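Local coordinates for Tat pathway signal sequence domain protein (Parabacteroides merdae, PDB 4Q9A), which probably hydrolyses ester bonds as a GDSL-like lipase or acylhydrolase of the SGNH hydrolase superfamily, at residues I143-L151 against W162-A173. Numbering follows the deposited sequence.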
ATOM      1  N   ILE A 143       4.883 -21.560  -7.693  1.00 47.03           N
ATOM      2  CA  ILE A 143       5.257 -21.236  -6.318  1.00 45.68           C
ATOM      3  C   ILE A 143       6.315 -20.097  -6.284  1.00 49.13           C
ATOM      4  O   ILE A 143       7.271 -20.068  -7.073  1.00 49.87           O
ATOM      5  CB  ILE A 143       5.736 -22.483  -5.520  1.00 48.88           C
ATOM      6  CG1 ILE A 143       4.761 -23.653  -5.656  1.00 48.83           C
ATOM      7  CG2 ILE A 143       5.968 -22.133  -4.042  1.00 49.91           C
ATOM      8  CD1 ILE A 143       5.280 -24.971  -5.119  1.00 55.36           C
ATOM      9  N   VAL A 144       6.091 -19.163  -5.342  1.00 43.20           N
ATOM     10  CA  VAL A 144       6.925 -18.037  -4.962  1.00 41.34           C
ATOM     11  C   VAL A 144       7.328 -18.346  -3.534  1.00 45.64           C
ATOM     12  O   VAL A 144       6.504 -18.223  -2.629  1.00 43.92           O
ATOM     13  CB  VAL A 144       6.240 -16.640  -5.091  1.00 42.68           C
ATOM     14  CG1 VAL A 144       7.237 -15.527  -4.838  1.00 41.98           C
ATOM     15  CG2 VAL A 144       5.583 -16.452  -6.440  1.00 42.48           C
ATOM     16  N   LEU A 145       8.562 -18.829  -3.346  1.00 44.43           N
ATOM     17  CA  LEU A 145       9.112 -19.127  -2.029  1.00 44.07           C
ATOM     18  C   LEU A 145       9.946 -17.930  -1.585  1.00 50.67           C
ATOM     19  O   LEU A 145      10.836 -17.501  -2.317  1.00 52.09           O
ATOM     20  CB  LEU A 145       9.920 -20.433  -2.042  1.00 43.98           C
ATOM     21  CG  LEU A 145      10.278 -20.998  -0.667  1.00 47.63           C
ATOM     22  CD1 LEU A 145       9.042 -21.469   0.099  1.00 46.24           C
ATOM     23  CD2 LEU A 145      11.290 -22.098  -0.789  1.00 50.69           C
ATOM     24  N   CYS A 146       9.611 -17.357  -0.418  1.00 47.68           N
ATOM     25  CA  CYS A 146      10.255 -16.165   0.142  1.00 48.44           C
ATOM     26  C   CYS A 146      11.329 -16.522   1.172  1.00 52.38           C
ATOM     27  O   CYS A 146      11.174 -17.484   1.945  1.00 52.79           O
ATOM     28  CB  CYS A 146       9.206 -15.250   0.759  1.00 49.03           C
ATOM     29  SG  CYS A 146       7.933 -14.682  -0.396  1.00 52.79           S
ATOM     30  N   GLU A 147      12.398 -15.715   1.202  1.00 48.02           N
ATOM     31  CA  GLU A 147      13.508 -15.898   2.134  1.00 48.49           C
ATOM     32  C   GLU A 147      13.110 -15.425   3.548  1.00 52.18           C
ATOM     33  O   GLU A 147      12.789 -14.235   3.711  1.00 50.70           O
ATOM     34  CB  GLU A 147      14.780 -15.141   1.649  1.00 50.08           C
ATOM     35  CG  GLU A 147      16.041 -15.463   2.434  1.00 55.69           C
ATOM     36  CD  GLU A 147      17.309 -14.743   2.015  1.00 74.75           C
ATOM     37  OE1 GLU A 147      17.223 -13.573   1.576  1.00 58.28           O
ATOM     38  OE2 GLU A 147      18.398 -15.343   2.157  1.00 72.12           O
ATOM     39  N   PRO A 148      13.177 -16.314   4.583  1.00 48.94           N
ATOM     40  CA  PRO A 148      12.951 -15.844   5.972  1.00 48.56           C
ATOM     41  C   PRO A 148      14.084 -14.873   6.355  1.00 55.80           C
ATOM     42  O   PRO A 148      15.206 -15.031   5.849  1.00 57.63           O
ATOM     43  CB  PRO A 148      12.952 -17.130   6.793  1.00 50.44           C
ATOM     44  CG  PRO A 148      13.731 -18.096   5.992  1.00 55.79           C
ATOM     45  CD  PRO A 148      13.593 -17.731   4.550  1.00 50.66           C
ATOM     46  N   PHE A 149      13.798 -13.828   7.159  1.00 52.40           N
ATOM     47  CA  PHE A 149      14.776 -12.769   7.432  1.00 53.21           C
ATOM     48  C   PHE A 149      14.717 -12.186   8.843  1.00 58.02           C
ATOM     49  O   PHE A 149      13.737 -12.382   9.561  1.00 58.55           O
ATOM     50  CB  PHE A 149      14.518 -11.599   6.440  1.00 54.77           C
ATOM     51  CG  PHE A 149      13.105 -11.043   6.538  1.00 55.37           C
ATOM     52  CD1 PHE A 149      12.791 -10.048   7.458  1.00 58.51           C
ATOM     53  CD2 PHE A 149      12.075 -11.574   5.767  1.00 56.09           C
ATOM     54  CE1 PHE A 149      11.474  -9.600   7.607  1.00 58.74           C
ATOM     55  CE2 PHE A 149      10.765 -11.116   5.906  1.00 58.05           C
ATOM     56  CZ  PHE A 149      10.473 -10.128   6.824  1.00 56.62           C
ATOM     57  N   THR A 150      15.721 -11.344   9.174  1.00 54.54           N
ATOM     58  CA  THR A 150      15.838 -10.581  10.424  1.00 54.07           C
ATOM     59  C   THR A 150      16.645  -9.296  10.231  1.00 58.69           C
ATOM     60  O   THR A 150      17.590  -9.256   9.430  1.00 59.18           O
ATOM     61  CB  THR A 150      16.516 -11.374  11.561  1.00 55.42           C
ATOM     62  OG1 THR A 150      17.848 -11.713  11.161  1.00 56.45           O
ATOM     63  CG2 THR A 150      15.719 -12.598  12.027  1.00 51.32           C
ATOM     64  N   LEU A 151      16.315  -8.278  11.036  1.00 54.08           N
ATOM     65  CA  LEU A 151      17.030  -7.022  11.141  1.00 53.58           C
ATOM     66  C   LEU A 151      17.754  -7.074  12.523  1.00 58.56           C
ATOM     67  O   LEU A 151      17.102  -7.094  13.570  1.00 57.53           O
ATOM     68  CB  LEU A 151      16.063  -5.845  10.957  1.00 53.03           C
ATOM     69  CG  LEU A 151      15.519  -5.651   9.509  1.00 56.70           C
ATOM     70  CD1 LEU A 151      14.177  -6.408   9.283  1.00 55.38           C
ATOM     71  CD2 LEU A 151      15.347  -4.173   9.185  1.00 56.80           C
ATOM     72  N   TRP A 162      21.095 -15.849  17.802  1.00 59.64           N
ATOM     73  CA  TRP A 162      20.521 -16.015  16.461  1.00 58.79           C
ATOM     74  C   TRP A 162      21.498 -16.418  15.371  1.00 65.12           C
ATOM     75  O   TRP A 162      21.159 -17.263  14.541  1.00 64.20           O
ATOM     76  CB  TRP A 162      19.851 -14.710  16.018  1.00 56.35           C
ATOM     77  CG  TRP A 162      18.473 -14.540  16.564  1.00 56.95           C
ATOM     78  CD1 TRP A 162      18.128 -14.146  17.823  1.00 60.46           C
ATOM     79  CD2 TRP A 162      17.251 -14.802  15.875  1.00 55.97           C
ATOM     80  NE1 TRP A 162      16.764 -14.141  17.959  1.00 59.41           N
ATOM     81  CE2 TRP A 162      16.198 -14.543  16.778  1.00 60.20           C
ATOM     82  CE3 TRP A 162      16.939 -15.218  14.567  1.00 56.44           C
ATOM     83  CZ2 TRP A 162      14.854 -14.676  16.416  1.00 59.04           C
ATOM     84  CZ3 TRP A 162      15.609 -15.364  14.213  1.00 57.37           C
ATOM     85  CH2 TRP A 162      14.582 -15.082  15.125  1.00 58.30           C
ATOM     86  N   TYR A 163      22.664 -15.772  15.315  1.00 64.33           N
ATOM     87  CA  TYR A 163      23.622 -15.975  14.232  1.00 64.86           C
ATOM     88  C   TYR A 163      24.855 -16.751  14.702  1.00 70.13           C
ATOM     89  O   TYR A 163      25.284 -16.574  15.849  1.00 70.72           O
ATOM     90  CB  TYR A 163      24.012 -14.616  13.617  1.00 66.11           C
ATOM     91  CG  TYR A 163      22.825 -13.682  13.475  1.00 68.27           C
ATOM     92  CD1 TYR A 163      21.914 -13.831  12.430  1.00 68.79           C
ATOM     93  CD2 TYR A 163      22.562 -12.704  14.432  1.00 70.07           C
ATOM     94  CE1 TYR A 163      20.788 -13.011  12.326  1.00 67.58           C
ATOM     95  CE2 TYR A 163      21.443 -11.872  14.334  1.00 70.19           C
ATOM     96  CZ  TYR A 163      20.559 -12.030  13.278  1.00 76.04           C
ATOM     97  OH  TYR A 163      19.469 -11.196  13.177  1.00 76.25           O
ATOM     98  N   PRO A 164      25.408 -17.664  13.857  1.00 66.16           N
ATOM     99  CA  PRO A 164      25.041 -17.966  12.453  1.00 64.14           C
ATOM    100  C   PRO A 164      23.927 -18.998  12.250  1.00 63.31           C
ATOM    101  O   PRO A 164      23.579 -19.287  11.105  1.00 61.76           O
ATOM    102  CB  PRO A 164      26.353 -18.518  11.884  1.00 67.57           C
ATOM    103  CG  PRO A 164      26.993 -19.222  13.050  1.00 73.62           C
ATOM    104  CD  PRO A 164      26.609 -18.419  14.273  1.00 69.19           C
HETATM  105  N   MSE A 165      23.389 -19.561  13.343  1.00 57.62           N
HETATM  106  CA  MSE A 165      22.350 -20.600  13.347  1.00 55.67           C
HETATM  107  C   MSE A 165      21.234 -20.343  12.345  1.00 58.37           C
HETATM  108  O   MSE A 165      20.923 -21.220  11.533  1.00 58.18           O
HETATM  109  CB  MSE A 165      21.710 -20.720  14.738  1.00 57.73           C
HETATM  110  CG  MSE A 165      22.595 -21.365  15.789  1.00 66.01           C
HETATM  111 SE   MSE A 165      23.990 -20.176  16.396  0.75 73.97          SE
HETATM  112  CE  MSE A 165      22.972 -18.903  17.476  1.00 69.30           C
ATOM    113  N   PHE A 166      20.633 -19.140  12.410  1.00 54.31           N
ATOM    114  CA  PHE A 166      19.496 -18.785  11.573  1.00 53.15           C
ATOM    115  C   PHE A 166      19.852 -18.735  10.073  1.00 59.27           C
ATOM    116  O   PHE A 166      18.985 -19.053   9.250  1.00 57.67           O
ATOM    117  CB  PHE A 166      18.833 -17.471  12.024  1.00 53.68           C
ATOM    118  CG  PHE A 166      17.531 -17.175  11.309  1.00 53.78           C
ATOM    119  CD1 PHE A 166      16.394 -17.950  11.546  1.00 55.69           C
ATOM    120  CD2 PHE A 166      17.449 -16.143  10.369  1.00 54.99           C
ATOM    121  CE1 PHE A 166      15.196 -17.683  10.875  1.00 54.68           C
ATOM    122  CE2 PHE A 166      16.248 -15.876   9.698  1.00 55.96           C
ATOM    123  CZ  PHE A 166      15.131 -16.648   9.956  1.00 53.15           C
ATOM    124  N   ASP A 167      21.121 -18.411   9.717  1.00 58.32           N
ATOM    125  CA  ASP A 167      21.580 -18.353   8.318  1.00 58.77           C
ATOM    126  C   ASP A 167      21.358 -19.694   7.588  1.00 64.88           C
ATOM    127  O   ASP A 167      21.170 -19.702   6.371  1.00 64.73           O
ATOM    128  CB  ASP A 167      23.054 -17.940   8.233  1.00 61.85           C
ATOM    129  CG  ASP A 167      23.430 -16.681   9.009  1.00 76.98           C
ATOM    130  OD1 ASP A 167      22.520 -15.841   9.268  1.00 76.41           O
ATOM    131  OD2 ASP A 167      24.644 -16.516   9.335  1.00 83.55           O
ATOM    132  N   GLU A 168      21.324 -20.811   8.350  1.00 62.24           N
ATOM    133  CA  GLU A 168      21.095 -22.172   7.856  1.00 61.55           C
ATOM    134  C   GLU A 168      19.666 -22.339   7.372  1.00 62.25           C
ATOM    135  O   GLU A 168      19.424 -23.112   6.441  1.00 61.49           O
ATOM    136  CB  GLU A 168      21.432 -23.205   8.939  1.00 64.10           C
ATOM    137  CG  GLU A 168      22.932 -23.334   9.177  1.00 75.03           C
ATOM    138  CD  GLU A 168      23.788 -23.570   7.940  1.00 95.38           C
ATOM    139  OE1 GLU A 168      23.478 -24.505   7.168  1.00 94.51           O
ATOM    140  OE2 GLU A 168      24.760 -22.807   7.733  1.00 89.00           O
ATOM    141  N   PHE A 169      18.731 -21.585   7.987  1.00 57.08           N
ATOM    142  CA  PHE A 169      17.312 -21.556   7.638  1.00 55.40           C
ATOM    143  C   PHE A 169      17.123 -20.845   6.298  1.00 59.36           C
ATOM    144  O   PHE A 169      16.351 -21.310   5.462  1.00 58.56           O
ATOM    145  CB  PHE A 169      16.488 -20.890   8.750  1.00 56.41           C
ATOM    146  CG  PHE A 169      16.193 -21.804   9.923  1.00 58.91           C
ATOM    147  CD1 PHE A 169      17.184 -22.133  10.839  1.00 63.30           C
ATOM    148  CD2 PHE A 169      14.923 -22.336  10.107  1.00 60.87           C
ATOM    149  CE1 PHE A 169      16.919 -22.997  11.902  1.00 65.01           C
ATOM    150  CE2 PHE A 169      14.654 -23.190  11.183  1.00 64.98           C
ATOM    151  CZ  PHE A 169      15.656 -23.512  12.076  1.00 64.25           C
ATOM    152  N   ARG A 170      17.874 -19.757   6.070  1.00 57.39           N
ATOM    153  CA  ARG A 170      17.847 -19.005   4.807  1.00 56.78           C
ATOM    154  C   ARG A 170      18.464 -19.859   3.668  1.00 63.03           C
ATOM    155  O   ARG A 170      17.965 -19.826   2.535  1.00 62.55           O
ATOM    156  CB  ARG A 170      18.590 -17.673   4.970  1.00 55.54           C
ATOM    157  CG  ARG A 170      17.964 -16.715   5.998  1.00 62.29           C
ATOM    158  CD  ARG A 170      18.886 -15.562   6.396  1.00 70.35           C
ATOM    159  NE  ARG A 170      19.613 -14.998   5.253  1.00 69.63           N
ATOM    160  CZ  ARG A 170      20.939 -14.987   5.139  1.00 82.26           C
ATOM    161  NH1 ARG A 170      21.701 -15.479   6.112  1.00 56.38           N
ATOM    162  NH2 ARG A 170      21.515 -14.473   4.059  1.00 78.19           N
ATOM    163  N   LYS A 171      19.532 -20.649   3.996  1.00 60.56           N
ATOM    164  CA  LYS A 171      20.220 -21.578   3.088  1.00 60.73           C
ATOM    165  C   LYS A 171      19.247 -22.633   2.585  1.00 63.45           C
ATOM    166  O   LYS A 171      19.276 -22.977   1.401  1.00 63.82           O
ATOM    167  CB  LYS A 171      21.391 -22.279   3.811  1.00 64.56           C
ATOM    168  CG  LYS A 171      22.759 -21.617   3.694  1.00 80.33           C
ATOM    169  CD  LYS A 171      23.816 -22.425   4.478  1.00 88.50           C
ATOM    170  CE  LYS A 171      25.223 -21.857   4.456  1.00 87.89           C
ATOM    171  NZ  LYS A 171      25.327 -20.531   5.127  1.00 86.04           N
ATOM    172  N   SER A 172      18.403 -23.155   3.504  1.00 57.99           N
ATOM    173  CA  SER A 172      17.434 -24.201   3.236  1.00 57.34           C
ATOM    174  C   SER A 172      16.330 -23.682   2.342  1.00 59.50           C
ATOM    175  O   SER A 172      16.014 -24.326   1.331  1.00 60.85           O
ATOM    176  CB  SER A 172      16.865 -24.758   4.537  1.00 60.88           C
ATOM    177  OG  SER A 172      17.896 -25.329   5.322  1.00 70.20           O
ATOM    178  N   ALA A 173      15.781 -22.507   2.665  1.00 52.61           N
ATOM    179  CA  ALA A 173      14.724 -21.907   1.847  1.00 50.56           C
ATOM    180  C   ALA A 173      15.203 -21.764   0.399  1.00 53.72           C
ATOM    181  O   ALA A 173      14.476 -22.173  -0.515  1.00 52.75           O
ATOM    182  CB  ALA A 173      14.310 -20.559   2.412  1.00 50.00           C
TER
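Pro148 packs its ring against the 162-173 segment: CD lies on Ala173 CB at 3.6 Å, while CB meets Phe166 CZ at 3.9 Å. Beside it, Glu147 sends an extended side chain across to Arg170, obliquely to it, its CG anti to the backbone N (chi1 -170°), which brings OE2 to Arg170 NE at 3.3 Å. This salt bridge contains only a weak hydrogen bond, with carboxylate and guanidinium planes turned 43° apart; the other carboxylate oxygen, OE1, accepts a hydrogen bond from the backbone N of Gln188. Arg170 bends at chi3 (41°), lays its CG against Pro148 O, and reaches back one helical turn with NH1 to Asp167 OD1, a second salt bridge whose hydrogen bond is also weak. With alanine at this position, the carboxylates of Glu147 and Asp167 would probably lose the cation they share, and Pro148 O the CG packed against it. Farther along, Thr150 splits its two branches: OG1 meets Tyr163 OH in a hydrogen bond of 2.6 Å, lying in the plane of the tyrosine ring at its edge, whereas CG2 packs on Trp162 CZ3 at 3.5 Å. Trp162 CZ3 in turn lies over one face of the Phe166 ring, offset toward the rim. The contact thus joins the loop after strand 142-146 to helix 167-179, within the beta-alpha-beta crossover from that strand to its parallel neighbour 183-185, in the alpha/beta fold of SGNH hydrolases.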